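Local coordinates for protein 6-phosphogluconate dehydratase (Shewanella oneidensis, PDB 2GP4) that probably catalyses the dehydration of 6-phosphogluconate, an Entner-Doudoroff step, and is captured here as an apo form without its iron-sulfur cluster, at residues V158-N163 against L186-L191; G299-E304 against D389-A394; P499-M504 against I590-S595. One frame throughout, in Å; residues are numbered along the deposited sequence.

Contact 1 of 3, residues V158-N163 against L186-L191; sequences VGLSHN and LSFGHL
L160 and F188 meet through a CH-pi contact that joins V158-N163 to L186-L191. The evidence is direct: L160 CB stands 3.5 Å from the centroid of the F188 ring and only 5° off its normal, so the methylene sits over the middle of one face. The chi1 of F188, -66°, sets CG beside its backbone N and anti to the carbonyl carbon, and carries the ring across to the other segment.

Apolar packing widens the overlap. L160 CD1 lies 3.7 Å from F188 CD1, so the leucine touches the ring with its CB and one methyl branch while the two side chains run past each other in opposite directions. M193 of strand 193-195 touches both of them.

Polar backbone atoms also meet the ring, without bonding to it. L160 O is 3.3 Å from F188 CE2, and S161 N approaches F188 CZ obliquely at 3.7 Å. L160 O is taken by N163 N (3.1 Å) in the type I turn L160-N163 that ends helix 145-160, while S161 N has a weak bond to V158 O, which also accepts from S161 OG at 2.8 Å.

The chemistry is thus dispersive between the segments and polar within the helix end. With L160 O satisfied by its own turn, the join to the loop after helix 179-186 probably rests on van der Waals and CH-pi contact.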
loop_
_atom_site.group_PDB
_atom_site.type_symbol
_atom_site.label_atom_id
_atom_site.label_comp_id
_atom_site.label_asym_id
_atom_site.label_seq_id
_atom_site.Cartn_x
_atom_site.Cartn_y
_atom_site.Cartn_z
ATOM N N VAL A 158 -17.779 -13.729 -5.898
ATOM C CA VAL A 158 -18.866 -14.194 -6.766
ATOM C C VAL A 158 -18.334 -15.028 -7.935
ATOM O O VAL A 158 -18.888 -16.088 -8.248
ATOM C CB VAL A 158 -19.729 -13.027 -7.318
ATOM C CG1 VAL A 158 -20.866 -13.564 -8.177
ATOM C CG2 VAL A 158 -20.279 -12.176 -6.194
ATOM N N GLY A 159 -17.266 -14.547 -8.572
ATOM C CA GLY A 159 -16.637 -15.264 -9.681
ATOM C C GLY A 159 -16.101 -16.620 -9.255
ATOM O O GLY A 159 -16.297 -17.626 -9.939
ATOM N N LEU A 160 -15.429 -16.652 -8.107
ATOM C CA LEU A 160 -14.850 -17.890 -7.596
ATOM C C LEU A 160 -15.866 -18.842 -6.962
ATOM O O LEU A 160 -15.577 -20.026 -6.797
ATOM C CB LEU A 160 -13.714 -17.587 -6.616
ATOM C CG LEU A 160 -12.482 -16.892 -7.203
ATOM C CD1 LEU A 160 -11.612 -16.314 -6.097
ATOM C CD2 LEU A 160 -11.673 -17.823 -8.119
ATOM N N SER A 161 -17.055 -18.337 -6.626
ATOM C CA SER A 161 -18.065 -19.147 -5.934
ATOM C C SER A 161 -18.728 -20.224 -6.804
ATOM O O SER A 161 -19.567 -20.981 -6.324
ATOM C CB SER A 161 -19.123 -18.263 -5.260
ATOM O OG SER A 161 -20.012 -17.695 -6.203
ATOM N N HIS A 162 -18.341 -20.294 -8.077
ATOM C CA HIS A 162 -18.790 -21.360 -8.980
ATOM C C HIS A 162 -18.059 -22.676 -8.689
ATOM O O HIS A 162 -18.496 -23.747 -9.110
ATOM C CB HIS A 162 -18.622 -20.940 -10.440
ATOM C CG HIS A 162 -19.399 -19.712 -10.797
ATOM N ND1 HIS A 162 -20.754 -19.735 -11.045
ATOM C CD2 HIS A 162 -19.015 -18.418 -10.929
ATOM C CE1 HIS A 162 -21.170 -18.513 -11.325
ATOM N NE2 HIS A 162 -20.135 -17.693 -11.258
ATOM N N ASN A 163 -16.941 -22.570 -7.971
ATOM C CA ASN A 163 -16.248 -23.708 -7.359
ATOM C C ASN A 163 -15.956 -24.889 -8.285
ATOM O O ASN A 163 -16.162 -26.043 -7.919
ATOM C CB ASN A 163 -17.000 -24.180 -6.106
ATOM C CG ASN A 163 -16.186 -25.144 -5.266
ATOM O OD1 ASN A 163 -14.982 -24.961 -5.087
ATOM N ND2 ASN A 163 -16.838 -26.180 -4.755
ATOM N N LEU A 186 -8.234 -14.540 -1.023
ATOM C CA LEU A 186 -7.973 -15.221 0.248
ATOM C C LEU A 186 -9.207 -15.900 0.865
ATOM O O LEU A 186 -9.068 -16.768 1.731
ATOM C CB LEU A 186 -7.273 -14.290 1.242
ATOM C CG LEU A 186 -5.871 -13.840 0.808
ATOM C CD1 LEU A 186 -5.450 -12.579 1.559
ATOM C CD2 LEU A 186 -4.828 -14.960 0.950
ATOM N N SER A 187 -10.401 -15.525 0.408
ATOM C CA SER A 187 -11.614 -16.272 0.745
ATOM C C SER A 187 -11.570 -17.685 0.165
ATOM O O SER A 187 -12.210 -18.598 0.681
ATOM C CB SER A 187 -12.866 -15.545 0.254
ATOM O OG SER A 187 -13.390 -14.708 1.265
ATOM N N PHE A 188 -10.812 -17.844 -0.917
ATOM C CA PHE A 188 -10.635 -19.133 -1.572
ATOM C C PHE A 188 -9.175 -19.541 -1.451
ATOM O O PHE A 188 -8.568 -20.038 -2.399
ATOM C CB PHE A 188 -11.097 -19.045 -3.027
ATOM C CG PHE A 188 -12.576 -18.807 -3.166
ATOM C CD1 PHE A 188 -13.117 -17.540 -2.954
ATOM C CD2 PHE A 188 -13.434 -19.857 -3.473
ATOM C CE1 PHE A 188 -14.481 -17.322 -3.061
ATOM C CE2 PHE A 188 -14.804 -19.646 -3.583
ATOM C CZ PHE A 188 -15.327 -18.374 -3.381
ATOM N N GLY A 189 -8.638 -19.332 -0.248
ATOM C CA GLY A 189 -7.224 -19.491 0.045
ATOM C C GLY A 189 -6.627 -20.863 -0.175
ATOM O O GLY A 189 -5.405 -21.003 -0.195
ATOM N N HIS A 190 -7.489 -21.867 -0.333
ATOM C CA HIS A 190 -7.072 -23.263 -0.573
ATOM C C HIS A 190 -6.627 -23.502 -2.022
ATOM O O HIS A 190 -5.934 -24.473 -2.316
ATOM C CB HIS A 190 -8.199 -24.232 -0.188
ATOM C CG HIS A 190 -9.476 -23.998 -0.935
ATOM N ND1 HIS A 190 -10.062 -24.962 -1.729
ATOM C CD2 HIS A 190 -10.267 -22.901 -1.028
ATOM C CE1 HIS A 190 -11.162 -24.471 -2.272
ATOM N NE2 HIS A 190 -11.306 -23.222 -1.866
ATOM N N LEU A 191 -7.026 -22.610 -2.922
ATOM C CA LEU A 191 -6.628 -22.706 -4.322
ATOM C C LEU A 191 -5.265 -22.049 -4.542
ATOM O O LEU A 191 -4.963 -21.033 -3.916
ATOM C CB LEU A 191 -7.674 -22.042 -5.231
ATOM C CG LEU A 191 -9.154 -22.439 -5.152
ATOM C CD1 LEU A 191 -9.957 -21.652 -6.176
ATOM C CD2 LEU A 191 -9.369 -23.945 -5.347
#

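Contact 2 of 3, residues G299-E304 against D389-A394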
loop_
_atom_site.group_PDB
_atom_site.type_symbol
_atom_site.label_atom_id
_atom_site.label_comp_id
_atom_site.label_asym_id
_atom_site.label_seq_id
_atom_site.Cartn_x
_atom_site.Cartn_y
_atom_site.Cartn_z
ATOM N N GLY A 299 -3.547 -18.836 0.297
ATOM C CA GLY A 299 -3.718 -18.564 1.721
ATOM C C GLY A 299 -2.540 -18.998 2.574
ATOM O O GLY A 299 -2.467 -18.656 3.757
ATOM N N GLU A 300 -1.629 -19.766 1.972
ATOM C CA GLU A 300 -0.384 -20.172 2.618
ATOM C C GLU A 300 0.795 -19.338 2.130
ATOM O O GLU A 300 1.698 -19.023 2.907
ATOM C CB GLU A 300 -0.098 -21.651 2.379
ATOM C CG GLU A 300 -0.850 -22.590 3.299
ATOM C CD GLU A 300 -0.392 -24.029 3.157
ATOM O OE1 GLU A 300 0.598 -24.275 2.423
ATOM O OE2 GLU A 300 -1.021 -24.917 3.782
ATOM N N VAL A 301 0.785 -18.992 0.842
ATOM C CA VAL A 301 1.816 -18.131 0.267
ATOM C C VAL A 301 1.763 -16.764 0.957
ATOM O O VAL A 301 2.797 -16.195 1.313
ATOM C CB VAL A 301 1.676 -17.999 -1.264
ATOM C CG1 VAL A 301 2.712 -17.023 -1.824
ATOM C CG2 VAL A 301 1.826 -19.361 -1.924
ATOM N N VAL A 302 0.547 -16.260 1.162
ATOM C CA VAL A 302 0.334 -15.132 2.051
ATOM C C VAL A 302 0.436 -15.664 3.482
ATOM O O VAL A 302 -0.374 -16.490 3.913
ATOM C CB VAL A 302 -1.027 -14.434 1.803
ATOM C CG1 VAL A 302 -1.275 -13.351 2.839
ATOM C CG2 VAL A 302 -1.093 -13.853 0.376
ATOM N N ASN A 303 1.466 -15.210 4.191
ATOM C CA ASN A 303 1.708 -15.597 5.578
ATOM C C ASN A 303 2.396 -14.446 6.292
ATOM O O ASN A 303 2.656 -13.414 5.673
ATOM C CB ASN A 303 2.541 -16.886 5.673
ATOM C CG ASN A 303 3.906 -16.756 5.018
ATOM O OD1 ASN A 303 4.738 -15.948 5.433
ATOM N ND2 ASN A 303 4.146 -17.560 3.998
ATOM N N GLU A 304 2.691 -14.625 7.577
ATOM C CA GLU A 304 3.288 -13.575 8.396
ATOM C C GLU A 304 4.604 -13.041 7.820
ATOM O O GLU A 304 4.811 -11.827 7.766
ATOM C CB GLU A 304 3.480 -14.050 9.839
ATOM C CG GLU A 304 2.194 -14.529 10.535
ATOM C CD GLU A 304 2.008 -16.050 10.520
ATOM O OE1 GLU A 304 2.285 -16.698 9.491
ATOM O OE2 GLU A 304 1.570 -16.600 11.553
ATOM N N ASP A 389 13.072 -17.608 3.619
ATOM C CA ASP A 389 12.464 -18.923 3.765
ATOM C C ASP A 389 10.950 -18.853 3.582
ATOM O O ASP A 389 10.180 -19.088 4.519
ATOM C CB ASP A 389 12.834 -19.527 5.129
ATOM C CG ASP A 389 12.463 -18.620 6.292
ATOM O OD1 ASP A 389 12.640 -17.385 6.191
ATOM O OD2 ASP A 389 11.978 -19.140 7.306
ATOM N N VAL A 390 10.531 -18.522 2.366
ATOM C CA VAL A 390 9.111 -18.456 2.027
ATOM C C VAL A 390 8.801 -19.253 0.762
ATOM O O VAL A 390 9.658 -19.397 -0.124
ATOM C CB VAL A 390 8.608 -16.982 1.859
ATOM C CG1 VAL A 390 8.496 -16.285 3.214
ATOM C CG2 VAL A 390 9.509 -16.192 0.916
ATOM N N ASN A 391 7.583 -19.790 0.692
ATOM C CA ASN A 391 7.099 -20.394 -0.541
ATOM C C ASN A 391 6.521 -19.306 -1.440
ATOM O O ASN A 391 5.818 -18.405 -0.970
ATOM C CB ASN A 391 6.063 -21.496 -0.264
ATOM C CG ASN A 391 5.754 -22.347 -1.502
ATOM O OD1 ASN A 391 6.617 -22.575 -2.354
ATOM N ND2 ASN A 391 4.522 -22.821 -1.599
ATOM N N THR A 392 6.842 -19.371 -2.726
ATOM C CA THR A 392 6.323 -18.408 -3.686
ATOM C C THR A 392 5.697 -19.150 -4.862
ATOM O O THR A 392 5.867 -20.369 -5.002
ATOM C CB THR A 392 7.412 -17.422 -4.203
ATOM O OG1 THR A 392 8.221 -18.058 -5.195
ATOM C CG2 THR A 392 8.303 -16.916 -3.078
ATOM N N VAL A 393 4.984 -18.413 -5.710
ATOM C CA VAL A 393 4.378 -18.983 -6.908
ATOM C C VAL A 393 5.407 -19.536 -7.901
ATOM O O VAL A 393 5.051 -20.314 -8.783
ATOM C CB VAL A 393 3.440 -17.979 -7.613
ATOM C CG1 VAL A 393 2.268 -17.617 -6.699
ATOM C CG2 VAL A 393 4.198 -16.726 -8.052
ATOM N N ALA A 394 6.672 -19.145 -7.746
ATOM C CA ALA A 394 7.758 -19.621 -8.603
ATOM C C ALA A 394 8.561 -20.742 -7.956
ATOM O O ALA A 394 9.516 -21.247 -8.549
ATOM C CB ALA A 394 8.687 -18.467 -8.977
HETATM O O HOH W 1 5.170 -17.488 1.474
#
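V301 and N391 form the tight part of this buried contact, with their CA atoms 5.8 Å apart. V301 reaches across with one branch: its CG1, anti to the backbone N at chi1 176°, comes to 3.5 Å from N391 O, and the same methyl also approaches T392 CA. The other branch, CG2, is only loosely placed against the N391 amide, at 4.4 Å from N391 ND2, which is hydrogen-bonded to S296 OG.

The looser side lies around N303 and V390, where the nearest atoms, N303 OD1 and V390 CG1, are 4.4 Å apart. Here a water joins the segments: it lies 2.7 Å from both V301 O and N391 O, donating to each by the local geometry, although further acceptors compete for its protons, and it accepts a weak bond from N303 ND2. That amide is steadied by a second bond from N303 ND2 to E300 O, 3.1 Å long with an N-H...O angle of 163°, which runs in the carbonyl plane and close to the plane of the amide itself.

N303 is the N-cap of helix 304-316, its OD1 weakly accepting from K305 N. T392 OG1 accepts from A394 N, an ST turn, and is also hydrogen-bonded to G395 O. The arrangement is a helix-to-helix junction with an N-cap asparagine, set against the first strand of the small antiparallel pair 391-392 and 395-396.

Contact 3 of 3, residues P499-M504 against I590-S595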
loop_
_atom_site.group_PDB
_atom_site.type_symbol
_atom_site.label_atom_id
_atom_site.label_comp_id
_atom_site.label_asym_id
_atom_site.label_seq_id
_atom_site.Cartn_x
_atom_site.Cartn_y
_atom_site.Cartn_z
ATOM N N PRO A 499 -12.943 7.187 6.579
ATOM C CA PRO A 499 -13.714 6.175 5.856
ATOM C C PRO A 499 -15.231 6.325 6.016
ATOM O O PRO A 499 -15.953 6.336 5.018
ATOM C CB PRO A 499 -13.237 4.866 6.486
ATOM C CG PRO A 499 -11.841 5.147 6.885
ATOM C CD PRO A 499 -11.830 6.585 7.339
ATOM N N LYS A 500 -15.701 6.467 7.254
ATOM C CA LYS A 500 -17.143 6.507 7.533
ATOM C C LYS A 500 -17.799 7.821 7.112
ATOM O O LYS A 500 -18.961 7.836 6.710
ATOM C CB LYS A 500 -17.430 6.226 9.013
ATOM C CG LYS A 500 -17.102 4.807 9.484
ATOM C CD LYS A 500 -17.722 4.544 10.859
ATOM C CE LYS A 500 -17.308 3.196 11.441
ATOM N NZ LYS A 500 -15.856 3.156 11.802
ATOM N N ALA A 501 -17.055 8.921 7.200
ATOM C CA ALA A 501 -17.610 10.236 6.902
ATOM C C ALA A 501 -17.955 10.405 5.431
ATOM O O ALA A 501 -19.096 10.706 5.091
ATOM C CB ALA A 501 -16.663 11.320 7.357
ATOM N N ASN A 502 -16.961 10.216 4.567
ATOM C CA ASN A 502 -17.118 10.424 3.131
ATOM C C ASN A 502 -16.333 9.416 2.265
ATOM O O ASN A 502 -15.986 9.708 1.125
ATOM C CB ASN A 502 -16.746 11.870 2.764
ATOM C CG ASN A 502 -15.315 12.241 3.165
ATOM O OD1 ASN A 502 -14.576 11.430 3.739
ATOM N ND2 ASN A 502 -14.916 13.472 2.848
ATOM N N GLY A 503 -16.040 8.241 2.813
ATOM C CA GLY A 503 -15.327 7.209 2.067
ATOM C C GLY A 503 -13.841 7.459 1.926
ATOM O O GLY A 503 -13.180 6.821 1.106
HETATM N N MSE A 504 -13.329 8.391 2.730
HETATM C CA MSE A 504 -11.908 8.757 2.778
HETATM C C MSE A 504 -11.291 9.098 1.407
HETATM O O MSE A 504 -10.436 8.368 0.912
HETATM C CB MSE A 504 -11.106 7.660 3.503
HETATM C CG MSE A 504 -9.809 8.118 4.161
HETATM SE SE MSE A 504 -8.743 6.589 4.780
HETATM C CE MSE A 504 -8.745 5.593 3.105
ATOM N N ILE A 590 -21.304 17.887 11.880
ATOM C CA ILE A 590 -20.787 17.922 10.516
ATOM C C ILE A 590 -21.889 17.540 9.524
ATOM O O ILE A 590 -22.508 16.478 9.646
ATOM C CB ILE A 590 -19.537 17.021 10.338
ATOM C CG1 ILE A 590 -18.426 17.461 11.298
ATOM C CG2 ILE A 590 -19.046 17.065 8.888
ATOM C CD1 ILE A 590 -17.272 16.503 11.403
ATOM N N ASP A 591 -22.125 18.427 8.558
ATOM C CA ASP A 591 -23.148 18.239 7.536
ATOM C C ASP A 591 -22.631 17.362 6.405
ATOM O O ASP A 591 -21.930 17.841 5.512
ATOM C CB ASP A 591 -23.606 19.597 6.986
ATOM C CG ASP A 591 -24.740 19.472 5.976
ATOM O OD1 ASP A 591 -25.502 18.487 6.048
ATOM O OD2 ASP A 591 -24.872 20.365 5.111
ATOM N N LEU A 592 -22.996 16.083 6.433
ATOM C CA LEU A 592 -22.497 15.124 5.448
ATOM C C LEU A 592 -23.500 14.799 4.343
ATOM O O LEU A 592 -23.259 13.907 3.531
ATOM C CB LEU A 592 -22.052 13.835 6.142
ATOM C CG LEU A 592 -20.845 13.931 7.072
ATOM C CD1 LEU A 592 -20.949 12.870 8.161
ATOM C CD2 LEU A 592 -19.548 13.811 6.284
ATOM N N ARG A 593 -24.609 15.530 4.316
ATOM C CA ARG A 593 -25.700 15.285 3.367
ATOM C C ARG A 593 -25.242 15.168 1.915
ATOM O O ARG A 593 -25.733 14.313 1.174
ATOM C CB ARG A 593 -26.788 16.360 3.512
ATOM C CG ARG A 593 -27.784 16.080 4.642
ATOM C CD ARG A 593 -28.105 17.335 5.455
ATOM N NE ARG A 593 -28.916 18.309 4.726
ATOM C CZ ARG A 593 -28.897 19.623 4.945
ATOM N NH1 ARG A 593 -28.086 20.140 5.862
ATOM N NH2 ARG A 593 -29.678 20.426 4.231
ATOM N N HIS A 594 -24.288 16.007 1.521
ATOM C CA HIS A 594 -23.767 16.003 0.153
ATOM C C HIS A 594 -22.733 14.909 -0.129
ATOM O O HIS A 594 -22.267 14.770 -1.261
ATOM C CB HIS A 594 -23.222 17.386 -0.219
ATOM C CG HIS A 594 -24.285 18.353 -0.643
ATOM N ND1 HIS A 594 -24.887 19.233 0.233
ATOM C CD2 HIS A 594 -24.870 18.565 -1.847
ATOM C CE1 HIS A 594 -25.788 19.951 -0.415
ATOM N NE2 HIS A 594 -25.796 19.565 -1.678
ATOM N N SER A 595 -22.381 14.141 0.899
ATOM C CA SER A 595 -21.489 12.997 0.744
ATOM C C SER A 595 -22.256 11.678 0.793
ATOM O O SER A 595 -21.653 10.604 0.838
ATOM C CB SER A 595 -20.417 13.000 1.835
ATOM O OG SER A 595 -19.536 14.096 1.690
HETATM O O HOH W 2 -17.127 15.224 1.647
#
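The backbones come nearest at N502 and S595, whose CA atoms are 5.6 Å apart, while the CA atoms of A501 and L592 are separated by 7.1 Å, so the short helix 499-502 faces the loop and 3-10 turn of I590-S595 at two points.

At the wider point the L592 side chain leans on the A501 backbone. L592 CD2 is 3.4 Å from A501 O and 4.0 Å from A501 CB, so one methyl touches both the carbonyl and the small side chain. L592 CG lies beside its backbone N, opposite the carbonyl carbon (chi1 -66°), and this directs the branches across the contact. I550 also packs on L592, and A501 O accepts a hydrogen bond from R596 NH1. Shortening L592 to an alanine would probably leave the A501 methyl without its apolar partner and open a gap between A501 and I550.

At the closer point S595 OG lies 3.7 Å from N502 CB. A water bridges the polar ends: it accepts from N502 ND2 and lies 2.7 Å from S595 OG. N502 ND2 is held chiefly by Q497 OE1, so the amide nitrogen has two acceptors, while N502 OD1 takes a weak bond from M504 N.

The chemistry implies a mixed join in the C-terminal part of the protein: apolar contact at L592, a water-mediated link at S595, and R596, the next residue after S595, donating to the helix carbonyl A501 O.

How the contacts relate
Contacts 1 and 2 touch directly, although their centres are 18 Å apart. G299 N lies 2.9 Å from G189 O, a probable hydrogen bond, and L186 CD2 packs on G299 CA at 3.8 Å and on V302 CB at 3.9 Å. L186-L191, which carries F188 toward helix 145-160, thus also abuts G299 and V302 of contact 2. Contact 3 stands apart: its nearest atoms are about 19 Å from those of contact 1 and about 20 Å from those of contact 2, and it belongs to the C-terminal part of the dehydratase. Contacts 2 and 3 lie on opposite sides of the chain's centre. The structure lacks the iron-sulfur cluster, so none of the three can be measured against it.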